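Local structure of transcriptional regulator (LacI family) (3G85) at residues A[202-207]-A[212-217]; A[82-85]-A[89-92]; A[107-112]-A[242-247]; A[121-126]-A[154-159]; A[93-98]-A[253-258]. The protein probably regulates transcription by binding DNA near the genes it controls, as a member of the LacI family. All coordinates share one frame; numbering follows the deposited sequence.

Contact 2 comes first from the N terminus and closes a short turn between helix 79-87 and strand 94-97. Contact 5 opens straight after it and spans about 155 residues, joining that strand to helix 245-260. Contact 3 lies within this span and ties two crossings between the subdomains together. Contacts 4 and 1 follow in series inside contact 3. Contact 4 joins the C-terminal ends of helices 111-124 and 140-155, and contact 1 closes the turn after helix 197-209. No loops cross. Contacts 2 and 5 belong to the subdomain with sheet strands 94-97 and 105-109, contacts 1 and 4 to the other, and contact 3 sits between.

Contact 1 of 5, residues A[202-207]-A[212-217]; sequences GVISVL and ISIPDD
The turn that leads out of helix 197-209 is closed here, with Ile214 folded back onto Ile204 and Leu207. Ile214 CD1 does most of the touching. It lies 3.6 Å from Leu207 CD1 and 3.7 Å from Ile204 CG1, so one methyl group rests between two side chains of the helix. The Ile214 side chain crosses both of them at about a right angle. Its CG1 is anti to the carbonyl carbon (chi1 -57°), which sends CD1 toward the helix. Strand 191-194, helix 197-209 and strand 219-224 form a beta-alpha-beta crossover of the C-terminal subdomain, and this turn is its second connection. Ile204 and Leu207 also touch Ile220 on the outgoing strand. Ile212 adds a backbone link, with its N donating to Leu207 O at 2.8 Å. Beside that bond, Ile212 CD1 and Leu207 CD2 meet more loosely at 4.1 Å. The loop is also braced internally. Ser213 N donates to Asp217 OD2 at 2.9 Å and reaches it from above the carboxylate plane, while Asp217 N returns a bond of 2.7 Å to Ser213 O. A cis peptide bond precedes Pro215 within this small ring.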
# COMPACT_ATOMS: atom_id res chain seq x y z
N GLY A 202 -14.23 5.05 7.36
CA GLY A 202 -15.23 4.43 8.24
C GLY A 202 -15.18 5.01 9.65
O GLY A 202 -16.22 5.26 10.28
N VAL A 203 -13.96 5.20 10.16
CA VAL A 203 -13.76 5.80 11.49
C VAL A 203 -14.40 7.20 11.58
O VAL A 203 -15.16 7.49 12.50
CB VAL A 203 -12.29 5.89 11.86
CG1 VAL A 203 -12.11 6.81 13.12
CG2 VAL A 203 -11.67 4.48 12.04
N ILE A 204 -14.14 8.04 10.60
CA ILE A 204 -14.69 9.38 10.58
C ILE A 204 -16.22 9.35 10.49
O ILE A 204 -16.88 10.23 11.08
CB ILE A 204 -14.03 10.20 9.46
CG1 ILE A 204 -12.63 10.58 9.87
CG2 ILE A 204 -14.81 11.45 9.12
CD1 ILE A 204 -11.74 10.72 8.66
N SER A 205 -16.78 8.33 9.80
CA SER A 205 -18.24 8.15 9.73
C SER A 205 -18.80 8.13 11.17
O SER A 205 -19.76 8.84 11.52
CB SER A 205 -18.59 6.85 8.99
OG SER A 205 -19.98 6.58 8.96
N VAL A 206 -18.17 7.31 12.00
CA VAL A 206 -18.63 7.10 13.38
C VAL A 206 -18.34 8.34 14.24
O VAL A 206 -19.23 8.82 14.97
CB VAL A 206 -18.00 5.84 13.99
CG1 VAL A 206 -18.34 5.72 15.49
CG2 VAL A 206 -18.48 4.62 13.26
N LEU A 207 -17.13 8.87 14.16
CA LEU A 207 -16.77 10.07 14.93
C LEU A 207 -17.67 11.26 14.60
O LEU A 207 -18.00 12.06 15.51
CB LEU A 207 -15.30 10.46 14.71
CG LEU A 207 -14.17 9.48 15.00
CD1 LEU A 207 -12.86 10.21 14.86
CD2 LEU A 207 -14.27 8.81 16.37
N ILE A 212 -17.62 13.69 17.77
CA ILE A 212 -16.27 13.80 18.29
C ILE A 212 -15.51 14.66 17.30
O ILE A 212 -15.58 14.44 16.09
CB ILE A 212 -15.66 12.42 18.50
CG1 ILE A 212 -16.45 11.70 19.59
CG2 ILE A 212 -14.20 12.50 18.89
CD1 ILE A 212 -16.76 10.29 19.26
N SER A 213 -14.82 15.67 17.81
CA SER A 213 -14.16 16.66 16.97
C SER A 213 -12.84 16.20 16.38
O SER A 213 -11.95 15.73 17.09
CB SER A 213 -13.95 17.96 17.75
OG SER A 213 -15.20 18.48 18.13
N ILE A 214 -12.71 16.35 15.06
CA ILE A 214 -11.47 16.09 14.36
C ILE A 214 -10.93 17.43 13.86
O ILE A 214 -11.65 18.18 13.19
CB ILE A 214 -11.68 15.09 13.18
CG1 ILE A 214 -12.31 13.77 13.68
CG2 ILE A 214 -10.36 14.85 12.43
CD1 ILE A 214 -13.15 13.02 12.62
N PRO A 215 -9.66 17.76 14.17
CA PRO A 215 -8.63 17.03 14.91
C PRO A 215 -8.66 17.28 16.42
O PRO A 215 -7.79 16.76 17.12
CB PRO A 215 -7.36 17.65 14.35
CG PRO A 215 -7.74 19.08 14.20
CD PRO A 215 -9.14 19.05 13.68
N ASP A 216 -9.61 18.08 16.90
CA ASP A 216 -9.56 18.57 18.30
C ASP A 216 -9.64 17.51 19.39
O ASP A 216 -8.86 17.54 20.33
CB ASP A 216 -10.61 19.67 18.54
CG ASP A 216 -10.36 20.92 17.71
OD1 ASP A 216 -9.19 21.25 17.43
OD2 ASP A 216 -11.35 21.59 17.34
N ASP A 217 -10.59 16.59 19.28
CA ASP A 217 -10.66 15.45 20.19
C ASP A 217 -9.80 14.28 19.73
O ASP A 217 -9.19 13.61 20.55
CB ASP A 217 -12.11 14.99 20.35
CG ASP A 217 -13.00 16.09 20.91
OD1 ASP A 217 -12.48 16.95 21.66
OD2 ASP A 217 -14.23 16.09 20.61

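Contact 2 of 5, residues A[82-85]-A[89-92]; sequences LEYL and SLTL
Leu90 reaches back from the loop to Leu85 and Tyr84 at the end of helix 79-87. Its CB points toward the helix but stays too far back to touch it. CG comes next, anti to the carbonyl carbon (chi1 -61°), and likewise only carries the two methyl groups forward. CD1 makes the main contact, 3.7 Å from Leu85 CD2. The two leucine side chains cross there at about a right angle. The same CD1 also lies 3.6 Å from Ile94 CD1 of the following strand, and Leu85 CD2 packs on that isoleucine as well. The three side chains thus form a small apolar cluster. CD2 of Leu90 takes the other direction and comes within 4.2 Å of Tyr84 OH, a loose approach to the end of the tyrosine. This is the turn from helix 79-87 into strand 94-97, part of the alternating helix and strand order of the N-terminal subdomain. Leu85 O accepts hydrogen bonds from Tyr104 OH and Lys103 NZ, which tie the helix end to the loop before strand 105-109. No hydrogen bond joins the two segments, so the turn is held across this contact by van der Waals packing of methyl groups.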
# COMPACT_ATOMS: atom_id res chain seq x y z
N LEU A 82 6.46 -16.43 -4.01
CA LEU A 82 7.80 -15.87 -4.09
C LEU A 82 8.86 -16.96 -4.01
O LEU A 82 9.84 -16.93 -4.74
CB LEU A 82 8.01 -14.78 -3.01
CG LEU A 82 9.36 -14.05 -3.05
CD1 LEU A 82 9.74 -13.56 -4.43
CD2 LEU A 82 9.36 -12.87 -2.07
N GLU A 83 8.64 -17.94 -3.13
CA GLU A 83 9.53 -19.11 -3.06
C GLU A 83 9.60 -19.83 -4.42
O GLU A 83 10.69 -20.20 -4.85
CB GLU A 83 9.12 -20.07 -1.93
CG GLU A 83 9.70 -21.47 -2.11
CD GLU A 83 9.94 -22.19 -0.83
OE1 GLU A 83 9.58 -21.66 0.24
OE2 GLU A 83 10.48 -23.32 -0.90
N TYR A 84 8.46 -19.99 -5.08
CA TYR A 84 8.42 -20.56 -6.42
C TYR A 84 9.22 -19.72 -7.43
O TYR A 84 9.98 -20.26 -8.25
CB TYR A 84 6.99 -20.75 -6.94
CG TYR A 84 6.97 -21.12 -8.41
CD1 TYR A 84 7.25 -22.42 -8.82
CD2 TYR A 84 6.71 -20.15 -9.39
CE1 TYR A 84 7.26 -22.76 -10.18
CE2 TYR A 84 6.72 -20.47 -10.74
CZ TYR A 84 7.00 -21.78 -11.13
OH TYR A 84 7.03 -22.12 -12.48
N LEU A 85 9.01 -18.40 -7.40
CA LEU A 85 9.77 -17.51 -8.28
C LEU A 85 11.28 -17.54 -7.97
O LEU A 85 12.10 -17.51 -8.88
CB LEU A 85 9.28 -16.07 -8.20
CG LEU A 85 8.08 -15.55 -8.97
CD1 LEU A 85 8.32 -14.07 -9.21
CD2 LEU A 85 7.83 -16.25 -10.27
N SER A 89 13.58 -20.61 -13.08
CA SER A 89 14.33 -19.87 -14.08
C SER A 89 13.39 -19.55 -15.23
O SER A 89 13.24 -20.35 -16.17
CB SER A 89 15.54 -20.66 -14.58
OG SER A 89 16.50 -20.80 -13.54
N LEU A 90 12.79 -18.36 -15.16
CA LEU A 90 11.73 -17.97 -16.08
C LEU A 90 12.19 -17.17 -17.29
O LEU A 90 13.27 -16.57 -17.29
CB LEU A 90 10.61 -17.24 -15.32
CG LEU A 90 9.92 -18.06 -14.22
CD1 LEU A 90 8.79 -17.26 -13.68
CD2 LEU A 90 9.39 -19.42 -14.74
N THR A 91 11.34 -17.16 -18.31
CA THR A 91 11.68 -16.74 -19.68
C THR A 91 11.28 -15.29 -20.03
O THR A 91 11.35 -14.89 -21.21
CB THR A 91 11.05 -17.71 -20.73
OG1 THR A 91 9.61 -17.58 -20.73
CG2 THR A 91 11.45 -19.20 -20.45
N LEU A 92 10.86 -14.53 -19.01
CA LEU A 92 10.35 -13.17 -19.21
C LEU A 92 10.75 -12.29 -18.01
O LEU A 92 10.87 -12.78 -16.88
CB LEU A 92 8.82 -13.17 -19.40
CG LEU A 92 7.93 -13.22 -18.15
CD1 LEU A 92 6.47 -12.91 -18.48
CD2 LEU A 92 8.03 -14.57 -17.43

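Contact 3 of 5, residues A[107-112]-A[242-247]; sequences VNVDNY and DIPIEE
Asn98 OD1 accepts from both Val109 N and Asn111 ND2. The Val109 side chain packs on Pro244 and Ile243. The Asn111 ND2 to Asn98 OD1 distance is 3.0 Å. Two donors on one oxygen fix the chain just where strand 105-109 ends. The contact with segment 242-247 itself is apolar. Val109 CG2 meets Pro244 CD at 3.9 Å, and Val109 CG1 lies 4.3 Å from Ile243 CG2. One methyl thus serves each partner. With chi1 at 68°, CG2 is anti to the backbone N and meets the proline, while CG1 faces the isoleucine. Pro244 is the centre of an inverse gamma turn, in which Ile245 N makes a weak bond of 2.8 Å to Ile243 O. The turn leads directly into helix 245-260. Asp242 OD2, just before it, forms salt bridges with Arg228 and Arg29, and Glu246 OE2 forms another with Arg29. A glycerol, probably from the crystallisation liquor, lies about 4 Å from the Ile243 side chain; it may mark the cleft where relatives bind effectors. The two segments are crossings of the interdomain hinge of this periplasmic-binding-protein fold. One runs from strand 105-109 to helix 111-124, the other from strand 239-242 to helix 245-260. Strand 269-272 flanks both, with Phe272 against Pro244, and Arg145 of helix 140-155 touches Ile243.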
# COMPACT_ATOMS: atom_id res chain seq x y z
N VAL A 107 9.87 -2.33 -7.87
CA VAL A 107 9.52 -0.94 -7.62
C VAL A 107 8.81 -0.93 -6.25
O VAL A 107 7.76 -1.58 -6.08
CB VAL A 107 8.61 -0.37 -8.78
CG1 VAL A 107 8.13 1.02 -8.51
CG2 VAL A 107 9.36 -0.36 -10.13
N ASN A 108 9.40 -0.23 -5.29
CA ASN A 108 8.99 -0.33 -3.88
C ASN A 108 8.81 1.04 -3.28
O ASN A 108 9.16 2.04 -3.90
CB ASN A 108 10.03 -1.08 -3.03
CG ASN A 108 10.49 -2.41 -3.65
OD1 ASN A 108 11.68 -2.74 -3.57
ND2 ASN A 108 9.61 -3.14 -4.26
N VAL A 109 8.22 1.10 -2.09
CA VAL A 109 8.13 2.37 -1.39
C VAL A 109 8.84 2.16 -0.06
O VAL A 109 8.97 1.04 0.42
CB VAL A 109 6.66 2.87 -1.29
CG1 VAL A 109 5.86 1.93 -0.36
CG2 VAL A 109 6.57 4.36 -0.84
N ASP A 110 9.37 3.22 0.54
CA ASP A 110 10.03 3.02 1.86
C ASP A 110 9.01 2.95 2.98
O ASP A 110 8.61 3.97 3.54
CB ASP A 110 11.09 4.07 2.16
CG ASP A 110 12.04 3.61 3.32
OD1 ASP A 110 11.60 2.89 4.25
OD2 ASP A 110 13.24 3.97 3.29
N ASN A 111 8.59 1.73 3.25
CA ASN A 111 7.45 1.41 4.11
C ASN A 111 7.69 1.86 5.53
O ASN A 111 6.87 2.54 6.09
CB ASN A 111 7.17 -0.09 4.03
CG ASN A 111 6.69 -0.50 2.65
OD1 ASN A 111 5.58 -0.14 2.26
ND2 ASN A 111 7.54 -1.21 1.89
N TYR A 112 8.83 1.47 6.10
CA TYR A 112 9.17 1.92 7.44
C TYR A 112 9.11 3.45 7.55
O TYR A 112 8.51 3.97 8.49
CB TYR A 112 10.54 1.36 7.83
CG TYR A 112 10.90 1.62 9.28
CD1 TYR A 112 10.68 0.64 10.25
CD2 TYR A 112 11.44 2.85 9.68
CE1 TYR A 112 11.00 0.88 11.60
CE2 TYR A 112 11.78 3.08 11.00
CZ TYR A 112 11.55 2.09 11.95
OH TYR A 112 11.88 2.34 13.28
N ASP A 242 0.99 8.65 1.58
CA ASP A 242 0.42 8.00 0.40
C ASP A 242 1.38 7.02 -0.19
O ASP A 242 2.60 7.27 -0.27
CB ASP A 242 0.04 9.05 -0.66
CG ASP A 242 -0.77 8.47 -1.80
OD1 ASP A 242 -1.74 7.72 -1.54
OD2 ASP A 242 -0.45 8.79 -2.98
N ILE A 243 0.85 5.88 -0.61
CA ILE A 243 1.63 4.97 -1.44
C ILE A 243 1.40 5.48 -2.88
O ILE A 243 0.30 5.40 -3.35
CB ILE A 243 1.12 3.55 -1.37
CG1 ILE A 243 1.10 3.04 0.07
CG2 ILE A 243 2.04 2.62 -2.19
CD1 ILE A 243 0.61 1.58 0.18
N PRO A 244 2.45 5.98 -3.56
CA PRO A 244 2.32 6.64 -4.88
C PRO A 244 2.16 5.62 -6.02
O PRO A 244 3.02 5.47 -6.91
CB PRO A 244 3.59 7.49 -4.98
CG PRO A 244 4.65 6.65 -4.14
CD PRO A 244 3.84 5.93 -3.06
N ILE A 245 1.02 4.93 -6.00
CA ILE A 245 0.81 3.77 -6.84
C ILE A 245 0.82 4.14 -8.31
O ILE A 245 1.39 3.39 -9.12
CB ILE A 245 -0.47 3.02 -6.47
CG1 ILE A 245 -0.27 2.33 -5.10
CG2 ILE A 245 -0.83 1.98 -7.54
CD1 ILE A 245 -1.61 2.07 -4.33
N GLU A 246 0.20 5.27 -8.67
CA GLU A 246 0.19 5.66 -10.09
C GLU A 246 1.60 5.79 -10.67
O GLU A 246 1.88 5.16 -11.70
CB GLU A 246 -0.66 6.92 -10.37
CG GLU A 246 -2.13 6.75 -9.96
CD GLU A 246 -2.40 7.06 -8.51
OE1 GLU A 246 -1.46 7.26 -7.72
OE2 GLU A 246 -3.59 7.08 -8.15
N GLU A 247 2.47 6.55 -10.00
CA GLU A 247 3.84 6.75 -10.45
C GLU A 247 4.64 5.46 -10.42
O GLU A 247 5.44 5.20 -11.34
CB GLU A 247 4.54 7.80 -9.59
CG GLU A 247 4.02 9.20 -9.80
CD GLU A 247 4.17 9.71 -11.23
OE1 GLU A 247 5.07 9.25 -11.99
OE2 GLU A 247 3.36 10.57 -11.62

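Contact 4 of 5, residues A[121-126]-A[154-159]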
# COMPACT_ATOMS: atom_id res chain seq x y z
N LEU A 121 4.56 13.27 12.75
CA LEU A 121 3.53 14.31 12.70
C LEU A 121 2.89 14.44 14.09
O LEU A 121 2.65 15.56 14.58
CB LEU A 121 2.46 13.98 11.63
CG LEU A 121 1.34 15.01 11.40
CD1 LEU A 121 0.69 14.90 10.06
CD2 LEU A 121 0.25 14.95 12.46
N PHE A 122 2.59 13.31 14.70
CA PHE A 122 2.04 13.30 16.07
C PHE A 122 3.07 13.83 17.08
O PHE A 122 2.71 14.60 17.98
CB PHE A 122 1.61 11.88 16.48
CG PHE A 122 0.39 11.36 15.70
CD1 PHE A 122 -0.64 12.22 15.34
CD2 PHE A 122 0.28 10.00 15.36
CE1 PHE A 122 -1.77 11.75 14.64
CE2 PHE A 122 -0.86 9.52 14.69
CZ PHE A 122 -1.88 10.41 14.34
N ALA A 123 4.33 13.40 16.93
CA ALA A 123 5.44 13.84 17.82
C ALA A 123 5.61 15.34 17.78
O ALA A 123 5.83 15.98 18.82
CB ALA A 123 6.72 13.17 17.44
N LYS A 124 5.51 15.89 16.57
CA LYS A 124 5.66 17.30 16.29
C LYS A 124 4.55 18.09 16.92
O LYS A 124 4.74 19.26 17.23
CB LYS A 124 5.61 17.53 14.79
CG LYS A 124 6.29 18.75 14.29
CD LYS A 124 6.76 18.49 12.85
CE LYS A 124 7.86 17.41 12.84
NZ LYS A 124 8.13 16.84 11.47
N LYS A 125 3.37 17.47 17.09
CA LYS A 125 2.22 18.09 17.77
C LYS A 125 2.16 17.79 19.27
O LYS A 125 1.24 18.21 19.96
CB LYS A 125 0.90 17.66 17.10
CG LYS A 125 0.89 18.00 15.63
CD LYS A 125 -0.47 17.91 15.00
CE LYS A 125 -0.39 18.32 13.52
NZ LYS A 125 -1.71 18.80 13.05
N ARG A 126 3.17 17.06 19.75
CA ARG A 126 3.37 16.72 21.17
C ARG A 126 2.24 15.91 21.79
O ARG A 126 1.93 16.04 22.98
CB ARG A 126 3.67 17.97 22.01
CG ARG A 126 4.94 18.69 21.58
CD ARG A 126 4.99 20.10 22.16
NE ARG A 126 5.15 20.11 23.61
CZ ARG A 126 6.22 19.66 24.27
NH1 ARG A 126 7.27 19.12 23.63
NH2 ARG A 126 6.24 19.75 25.60
N HIS A 154 7.59 5.02 20.13
CA HIS A 154 8.43 4.68 21.29
C HIS A 154 9.65 5.61 21.42
O HIS A 154 9.96 6.06 22.52
CB HIS A 154 8.90 3.22 21.23
CG HIS A 154 7.78 2.21 21.26
ND1 HIS A 154 7.97 0.88 20.93
CD2 HIS A 154 6.46 2.33 21.57
CE1 HIS A 154 6.83 0.23 21.05
NE2 HIS A 154 5.89 1.09 21.43
N LYS A 155 10.32 5.89 20.30
CA LYS A 155 11.47 6.80 20.29
C LYS A 155 11.13 8.23 20.65
O LYS A 155 12.00 8.97 21.13
CB LYS A 155 12.18 6.76 18.94
CG LYS A 155 12.85 5.44 18.76
CD LYS A 155 13.44 5.24 17.39
CE LYS A 155 13.87 3.78 17.31
NZ LYS A 155 14.87 3.53 16.24
N ASN A 156 9.89 8.64 20.42
CA ASN A 156 9.52 10.03 20.62
C ASN A 156 8.57 10.30 21.79
O ASN A 156 7.92 11.35 21.85
CB ASN A 156 8.94 10.64 19.34
CG ASN A 156 9.98 10.79 18.24
OD1 ASN A 156 10.28 9.84 17.51
ND2 ASN A 156 10.52 11.99 18.11
N GLY A 157 8.46 9.34 22.69
CA GLY A 157 7.67 9.50 23.91
C GLY A 157 6.17 9.48 23.69
O GLY A 157 5.41 10.10 24.46
N ILE A 158 5.73 8.79 22.64
CA ILE A 158 4.29 8.58 22.41
C ILE A 158 3.96 7.15 22.83
O ILE A 158 4.46 6.18 22.24
CB ILE A 158 3.91 8.82 20.92
CG1 ILE A 158 4.29 10.24 20.49
CG2 ILE A 158 2.41 8.55 20.71
CD1 ILE A 158 4.15 10.51 18.97
N LYS A 159 3.13 7.00 23.87
CA LYS A 159 2.76 5.67 24.37
C LYS A 159 1.76 5.01 23.41
O LYS A 159 0.81 5.64 23.01
CB LYS A 159 2.13 5.75 25.77
CG LYS A 159 1.84 4.38 26.41
CD LYS A 159 1.08 4.47 27.76
CE LYS A 159 0.79 3.06 28.33
NZ LYS A 159 -0.27 3.03 29.42
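The Asn156 side-chain amide turns one face to Ala123. Ala123 CB sits above the amide plane but displaced past its edge, toward the CB side. The distance from Ala123 CB is 4.1 Å to Asn156 CG and 3.9 Å to Asn156 CB. This is a van der Waals touch, mainly between the two CB atoms. The ring of Phe122 is the other flat group. It takes no direct part, because it swings away from segment 154-159 and packs on Val221. Only its root is used: Phe122 CB meets Ile158 CD1 at 3.8 Å. Ile158 CG1 is anti to the carbonyl carbon and the chain then runs on extended (chi2 171°), which brings CD1 up to the helix backbone. There CD1 lies 3.5 Å from Ala123 N and 4.0 Å from Ala123 CB. The small alanine side chain lets the loop come near the helix, and the CA atoms of Ala123 and Asn156 are 6.2 Å apart. No hydrogen bond crosses between the segments.

Both helices end at this point. Helix 111-124 finishes in a Schellman motif, with Arg126 at positive phi (61°) and its N bonded to Ala123 O at 3.0 Å. Helix 140-155 gives way to Asn156 and then Gly157, which also has positive phi. Beyond Gly157 the chain runs beside the loop before strand 131-134, where the Lys159 backbone bonds to Lys128 and Ala130. Leu121 and Phe122 pack on strand 219-224 of the C-terminal subdomain sheet, and Lys125 forms a salt bridge with Glu219, the first residue of that strand.

Contact 5 of 5, residues A[93-98]-A[253-258]; sequences PIILFN and ISLVEK
Apolar packing makes this contact, and Ile95 carries one side of it against Leu255 and Val256. Ile95 CD1 lies 3.8 Å from Leu255 CB. It also comes to 3.3 Å from Val256 CG2, tighter than usual for two carbons, so the exact placing of that pair is doubtful. Ile95 CG1 is 4.0 Å from Val256 CG2. Ile95 and Val256 cross at about a right angle, whereas Ile95 passes Leu255 at a slant. The isoleucine is extended, with CG1 anti to the carbonyl carbon and chi2 at -179°, and this carries CD1 from the strand to the helix. Ile95 also touches Cys252, one turn earlier on the helix.

Hydrogen bonds hold each element in its own place. Backbone bonds join Ile95 to Ala72 and Ile74, and Leu96 to Ser105 and Val107, which sets strand 94-97 between two parallel neighbours. On the helix, Ser254 OG is bonded to Lys37 NZ.

Helix 245-260 thus lies against a central strand of the parallel sheet in the N-terminal subdomain, a Rossmann-like arrangement. With all three touching residues buried and no polar bond between the segments, helix and strand adhere here through hydrophobic contact.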
# COMPACT_ATOMS: atom_id res chain seq x y z
N PRO A 93 10.96 -11.00 -18.24
CA PRO A 93 11.27 -10.11 -17.12
C PRO A 93 10.06 -10.00 -16.20
O PRO A 93 8.92 -9.85 -16.69
CB PRO A 93 11.49 -8.76 -17.79
CG PRO A 93 11.72 -9.07 -19.25
CD PRO A 93 10.93 -10.28 -19.53
N ILE A 94 10.32 -10.06 -14.89
CA ILE A 94 9.29 -9.94 -13.86
C ILE A 94 9.66 -8.84 -12.88
O ILE A 94 10.75 -8.84 -12.32
CB ILE A 94 9.09 -11.25 -13.05
CG1 ILE A 94 8.66 -12.41 -13.98
CG2 ILE A 94 8.09 -11.02 -11.89
CD1 ILE A 94 8.26 -13.71 -13.29
N ILE A 95 8.74 -7.90 -12.68
CA ILE A 95 8.91 -6.84 -11.69
C ILE A 95 8.04 -7.14 -10.47
O ILE A 95 6.83 -7.34 -10.60
CB ILE A 95 8.50 -5.51 -12.28
CG1 ILE A 95 9.24 -5.30 -13.61
CG2 ILE A 95 8.85 -4.34 -11.34
CD1 ILE A 95 8.91 -4.05 -14.21
N LEU A 96 8.64 -7.16 -9.29
CA LEU A 96 7.89 -7.30 -8.07
C LEU A 96 7.50 -5.92 -7.58
O LEU A 96 8.33 -5.01 -7.55
CB LEU A 96 8.72 -8.00 -6.99
CG LEU A 96 9.23 -9.39 -7.41
CD1 LEU A 96 9.99 -10.03 -6.20
CD2 LEU A 96 8.05 -10.24 -7.84
N PHE A 97 6.25 -5.75 -7.17
CA PHE A 97 5.78 -4.49 -6.65
C PHE A 97 5.86 -4.51 -5.13
O PHE A 97 5.22 -5.37 -4.47
CB PHE A 97 4.35 -4.25 -7.15
CG PHE A 97 3.88 -2.84 -7.00
CD1 PHE A 97 3.96 -1.97 -8.08
CD2 PHE A 97 3.31 -2.39 -5.81
CE1 PHE A 97 3.51 -0.65 -7.97
CE2 PHE A 97 2.86 -1.06 -5.69
CZ PHE A 97 2.97 -0.19 -6.79
N ASN A 98 6.63 -3.58 -4.57
CA ASN A 98 6.87 -3.45 -3.14
C ASN A 98 7.39 -4.71 -2.45
O ASN A 98 6.87 -5.12 -1.40
CB ASN A 98 5.60 -2.94 -2.42
CG ASN A 98 5.91 -2.05 -1.23
OD1 ASN A 98 7.02 -1.54 -1.08
ND2 ASN A 98 4.92 -1.87 -0.37
N ILE A 253 6.56 -0.09 -16.03
CA ILE A 253 6.68 -0.14 -17.49
C ILE A 253 8.07 0.31 -17.99
O ILE A 253 8.63 -0.31 -18.89
CB ILE A 253 5.59 0.74 -18.16
CG1 ILE A 253 4.20 0.20 -17.79
CG2 ILE A 253 5.85 0.92 -19.69
CD1 ILE A 253 3.05 0.92 -18.47
N SER A 254 8.61 1.38 -17.39
CA SER A 254 9.95 1.87 -17.74
C SER A 254 10.98 0.79 -17.56
O SER A 254 11.85 0.62 -18.44
CB SER A 254 10.37 3.05 -16.85
OG SER A 254 9.55 4.18 -17.07
N LEU A 255 10.93 0.13 -16.40
CA LEU A 255 11.84 -0.96 -16.09
C LEU A 255 11.67 -2.11 -17.09
O LEU A 255 12.66 -2.64 -17.61
CB LEU A 255 11.62 -1.50 -14.68
CG LEU A 255 12.02 -0.68 -13.47
CD1 LEU A 255 12.06 -1.61 -12.26
CD2 LEU A 255 13.40 -0.04 -13.70
N VAL A 256 10.42 -2.49 -17.36
CA VAL A 256 10.16 -3.55 -18.33
C VAL A 256 10.84 -3.29 -19.69
O VAL A 256 11.54 -4.16 -20.23
CB VAL A 256 8.63 -3.75 -18.51
CG1 VAL A 256 8.32 -4.38 -19.88
CG2 VAL A 256 8.14 -4.61 -17.36
N GLU A 257 10.63 -2.10 -20.22
CA GLU A 257 11.18 -1.66 -21.49
C GLU A 257 12.71 -1.74 -21.47
O GLU A 257 13.32 -2.26 -22.39
CB GLU A 257 10.70 -0.24 -21.72
CG GLU A 257 11.34 0.53 -22.86
CD GLU A 257 10.39 1.58 -23.42
OE1 GLU A 257 9.45 2.03 -22.70
OE2 GLU A 257 10.58 1.95 -24.60
N LYS A 258 13.33 -1.27 -20.38
CA LYS A 258 14.78 -1.27 -20.28
C LYS A 258 15.34 -2.69 -20.11
O LYS A 258 16.50 -2.99 -20.54
CB LYS A 258 15.19 -0.32 -19.17
CG LYS A 258 14.88 1.14 -19.53
CD LYS A 258 15.08 2.09 -18.36
CE LYS A 258 14.62 3.53 -18.68
NZ LYS A 258 15.37 4.10 -19.87